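Local coordinates for TSC1 N-terminal domain (Chaetomium thermophilum, PDB 7A0M), which forms the N-terminal domain of TSC1, which probably binds lysosomal phosphoinositides and so helps the TSC complex regulate mTORC1, at residues L267-L270 and F271-A275; P257-P260 and G261-P265. All blocks are in the same frame, centred on the assembly; numbering follows the deposited sequence.

Contact 1. Residues L267-L270 and F271-A275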
# COMPACT_ATOMS: atom_id res chain seq x y z
N LEU B 267 3.42 17.61 -15.28
CA LEU B 267 3.38 16.18 -14.96
C LEU B 267 4.11 15.30 -15.97
O LEU B 267 4.87 14.42 -15.54
CB LEU B 267 1.92 15.74 -14.77
CG LEU B 267 1.26 16.20 -13.48
CD1 LEU B 267 -0.15 15.65 -13.37
CD2 LEU B 267 2.09 15.79 -12.27
N PRO B 268 3.93 15.46 -17.29
CA PRO B 268 4.73 14.64 -18.21
C PRO B 268 6.23 14.81 -18.00
O PRO B 268 6.98 13.83 -18.10
CB PRO B 268 4.29 15.13 -19.60
CG PRO B 268 2.92 15.66 -19.38
CD PRO B 268 2.95 16.28 -18.02
N THR B 269 6.68 16.03 -17.71
CA THR B 269 8.08 16.26 -17.41
C THR B 269 8.47 15.59 -16.09
O THR B 269 9.51 14.94 -16.00
CB THR B 269 8.37 17.76 -17.35
OG1 THR B 269 7.99 18.36 -18.60
CG2 THR B 269 9.83 18.02 -17.09
N LEU B 270 7.64 15.76 -15.06
CA LEU B 270 7.93 15.16 -13.76
C LEU B 270 7.97 13.64 -13.83
O LEU B 270 8.82 13.01 -13.20
CB LEU B 270 6.89 15.62 -12.73
CG LEU B 270 6.85 17.13 -12.46
CD1 LEU B 270 5.64 17.50 -11.62
CD2 LEU B 270 8.13 17.58 -11.78
N PHE B 271 7.06 13.04 -14.60
CA PHE B 271 7.06 11.59 -14.75
C PHE B 271 8.29 11.10 -15.51
O PHE B 271 8.88 10.07 -15.16
CB PHE B 271 5.79 11.13 -15.45
CG PHE B 271 4.53 11.39 -14.67
CD1 PHE B 271 4.57 11.52 -13.29
CD2 PHE B 271 3.31 11.51 -15.31
CE1 PHE B 271 3.42 11.76 -12.56
CE2 PHE B 271 2.15 11.75 -14.59
CZ PHE B 271 2.21 11.87 -13.22
N ASN B 272 8.70 11.82 -16.55
CA ASN B 272 9.89 11.45 -17.30
C ASN B 272 11.15 11.57 -16.46
O ASN B 272 12.08 10.77 -16.62
CB ASN B 272 10.01 12.30 -18.57
CG ASN B 272 8.99 11.92 -19.63
OD1 ASN B 272 8.46 10.81 -19.63
ND2 ASN B 272 8.72 12.85 -20.54
N ILE B 273 11.20 12.55 -15.56
CA ILE B 273 12.34 12.68 -14.66
C ILE B 273 12.45 11.45 -13.76
O ILE B 273 13.54 10.92 -13.53
CB ILE B 273 12.24 13.98 -13.84
CG1 ILE B 273 12.47 15.19 -14.74
CG2 ILE B 273 13.24 13.97 -12.69
CD1 ILE B 273 12.25 16.52 -14.05
N TYR B 274 11.31 10.98 -13.23
CA TYR B 274 11.32 9.78 -12.41
C TYR B 274 11.85 8.58 -13.19
O TYR B 274 12.65 7.79 -12.67
CB TYR B 274 9.92 9.49 -11.88
CG TYR B 274 9.75 8.08 -11.36
CD1 TYR B 274 10.18 7.73 -10.09
CD2 TYR B 274 9.16 7.09 -12.14
CE1 TYR B 274 10.03 6.45 -9.61
CE2 TYR B 274 9.01 5.80 -11.67
CZ TYR B 274 9.44 5.48 -10.41
OH TYR B 274 9.29 4.20 -9.93
N ALA B 275 11.42 8.42 -14.44
CA ALA B 275 11.87 7.29 -15.25
C ALA B 275 13.36 7.37 -15.53
O ALA B 275 14.05 6.34 -15.54
CB ALA B 275 11.07 7.22 -16.55

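Contact 2. Residues P257-P260 and G261-P265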
# COMPACT_ATOMS: atom_id res chain seq x y z
N PRO B 257 5.06 20.64 -2.42
CA PRO B 257 3.93 20.84 -1.50
C PRO B 257 3.46 22.29 -1.37
O PRO B 257 2.40 22.52 -0.78
CB PRO B 257 4.46 20.32 -0.16
CG PRO B 257 5.54 19.37 -0.53
CD PRO B 257 6.18 19.95 -1.75
N PHE B 258 4.21 23.26 -1.90
CA PHE B 258 3.81 24.65 -1.83
C PHE B 258 2.98 25.10 -3.04
O PHE B 258 2.40 26.19 -2.99
CB PHE B 258 5.04 25.55 -1.69
CG PHE B 258 5.68 25.49 -0.34
CD1 PHE B 258 6.66 24.54 -0.06
CD2 PHE B 258 5.31 26.37 0.66
CE1 PHE B 258 7.25 24.48 1.19
CE2 PHE B 258 5.89 26.32 1.91
CZ PHE B 258 6.87 25.37 2.18
N PHE B 259 2.92 24.30 -4.10
CA PHE B 259 2.05 24.61 -5.23
C PHE B 259 1.62 23.32 -5.94
O PHE B 259 1.85 23.17 -7.14
CB PHE B 259 2.75 25.55 -6.21
CG PHE B 259 4.20 25.22 -6.46
CD1 PHE B 259 5.19 25.72 -5.63
CD2 PHE B 259 4.57 24.42 -7.52
CE1 PHE B 259 6.52 25.42 -5.85
CE2 PHE B 259 5.90 24.11 -7.75
CZ PHE B 259 6.88 24.62 -6.92
N PRO B 260 0.97 22.39 -5.23
CA PRO B 260 0.67 21.09 -5.86
C PRO B 260 -0.39 21.17 -6.95
O PRO B 260 -0.36 20.34 -7.87
CB PRO B 260 0.19 20.24 -4.67
CG PRO B 260 -0.41 21.24 -3.75
CD PRO B 260 0.41 22.49 -3.87
N GLY B 261 -1.31 22.12 -6.87
CA GLY B 261 -2.34 22.25 -7.88
C GLY B 261 -1.93 22.94 -9.16
O GLY B 261 -2.72 22.99 -10.11
N ASP B 262 -0.71 23.46 -9.22
CA ASP B 262 -0.22 24.20 -10.38
C ASP B 262 0.77 23.41 -11.23
O ASP B 262 1.25 23.93 -12.23
CB ASP B 262 0.42 25.51 -9.93
CG ASP B 262 -0.51 26.36 -9.08
OD1 ASP B 262 -1.66 26.59 -9.51
OD2 ASP B 262 -0.09 26.79 -7.99
N ILE B 263 1.08 22.17 -10.85
CA ILE B 263 2.10 21.38 -11.54
C ILE B 263 1.50 20.46 -12.60
O ILE B 263 2.22 19.64 -13.17
CB ILE B 263 2.95 20.58 -10.55
CG1 ILE B 263 2.11 19.49 -9.88
CG2 ILE B 263 3.55 21.51 -9.50
CD1 ILE B 263 2.91 18.61 -8.93
N VAL B 264 0.19 20.55 -12.85
CA VAL B 264 -0.44 19.70 -13.86
C VAL B 264 0.24 19.81 -15.23
O VAL B 264 0.52 18.77 -15.84
CB VAL B 264 -1.95 19.97 -13.92
CG1 VAL B 264 -2.58 19.26 -15.12
CG2 VAL B 264 -2.62 19.53 -12.63
N PRO B 265 0.53 21.01 -15.75
CA PRO B 265 1.23 21.07 -17.04
C PRO B 265 2.62 20.46 -17.01
O PRO B 265 3.17 20.14 -18.07
CB PRO B 265 1.30 22.58 -17.34
CG PRO B 265 0.19 23.17 -16.55
CD PRO B 265 0.13 22.36 -15.29

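Contact 1. Residues L267-L270 and F271-A275
L267 and F271, one turn apart at the start of helix 267-278, make the tight side of this contact. L267 O accepts the F271 amide N at 2.8 Å, almost straight along the C=O axis (164°), and the same oxygen sits over one face of the F271 ring, 3.1 Å above its plane and offset toward the rim. A first torsion of -65° places F271 CG beside its own backbone N, which folds the ring back over that carbonyl. The two side chains run alongside each other, with L267 CB 4.0 Å from F271 CE2. F338 and Y341 meet the ring from helix 335-343; an alanine in place of F271 would probably open a gap among L267, F338 and Y341. The other side is looser: P268 is exposed, and T269 CG2 comes no nearer than 4.2 Å to I273 CD1. N272 is held closer, its CG 3.2 Å from P268 O and its OD1 hydrogen-bonded to Y341 OH. Y274 N bonds to L270 O at 3.2 Å, and Y326 OH also bonds to that oxygen. The carbonyls of 267-270 are thus all taken by amides one turn on, and L267 and F271 meet the interior through carbon.

Contact 2. Residues P257-P260 and G261-P265
F259 and D262 close a type I beta turn, with P260 and G261 at its two corners, in the loop between helices 242-255 and 267-278. The polar part of the contact is slight. D262 N reaches back to F259 O in a weak hydrogen bond of 3.3 Å, although the N-H points well at the oxygen (161°). P260 O is instead hydrogen-bonded to Y334 OH, which ties the turn to the residue that follows helix 323-333. Apolar contacts are made mainly by I263, whose side chain crosses that of F259 at about a right angle. Its CG2 methyl comes to the edge of the F259 ring, near the ring plane, 3.7 Å from CD2. On the exposed side of the turn the D262 carboxylate merely rests against F259, OD2 lying 3.6 Å from CB. Beyond the turn, F259 meets F229 edge-to-face, and P260 touches L333 and I405. The I263 side chain also packs on the backbone of the turn: a first torsion of 68° puts CG1 between the backbone N and the carbonyl carbon, which turns the two branches against different carbonyl oxygens in van der Waals contact, CG2 lying 3.3 Å from F259 O and CG1 3.3 Å from P260 O.

The two contacts follow each other along the chain: contact 2 ends in the 3-10 segment that starts at V264 and P265, just before helix 267-278. Their centres are 14 Å apart, yet they touch, L270 CD1 packing 4.0 Å from I263 CD1. Helix 323-333 backs this junction, with L330 against L270 and L333 against I263, and Y334 just after it is touched by both L267 and V264. Both contacts also meet helix 228-238, whereas helix 335-343 borders contact 1 and helix 402-410 contact 2. Contact 1 is the first turns of helix 267-278, and contact 2 the turn that brings the chain to it from helix 242-255, in a domain without strands.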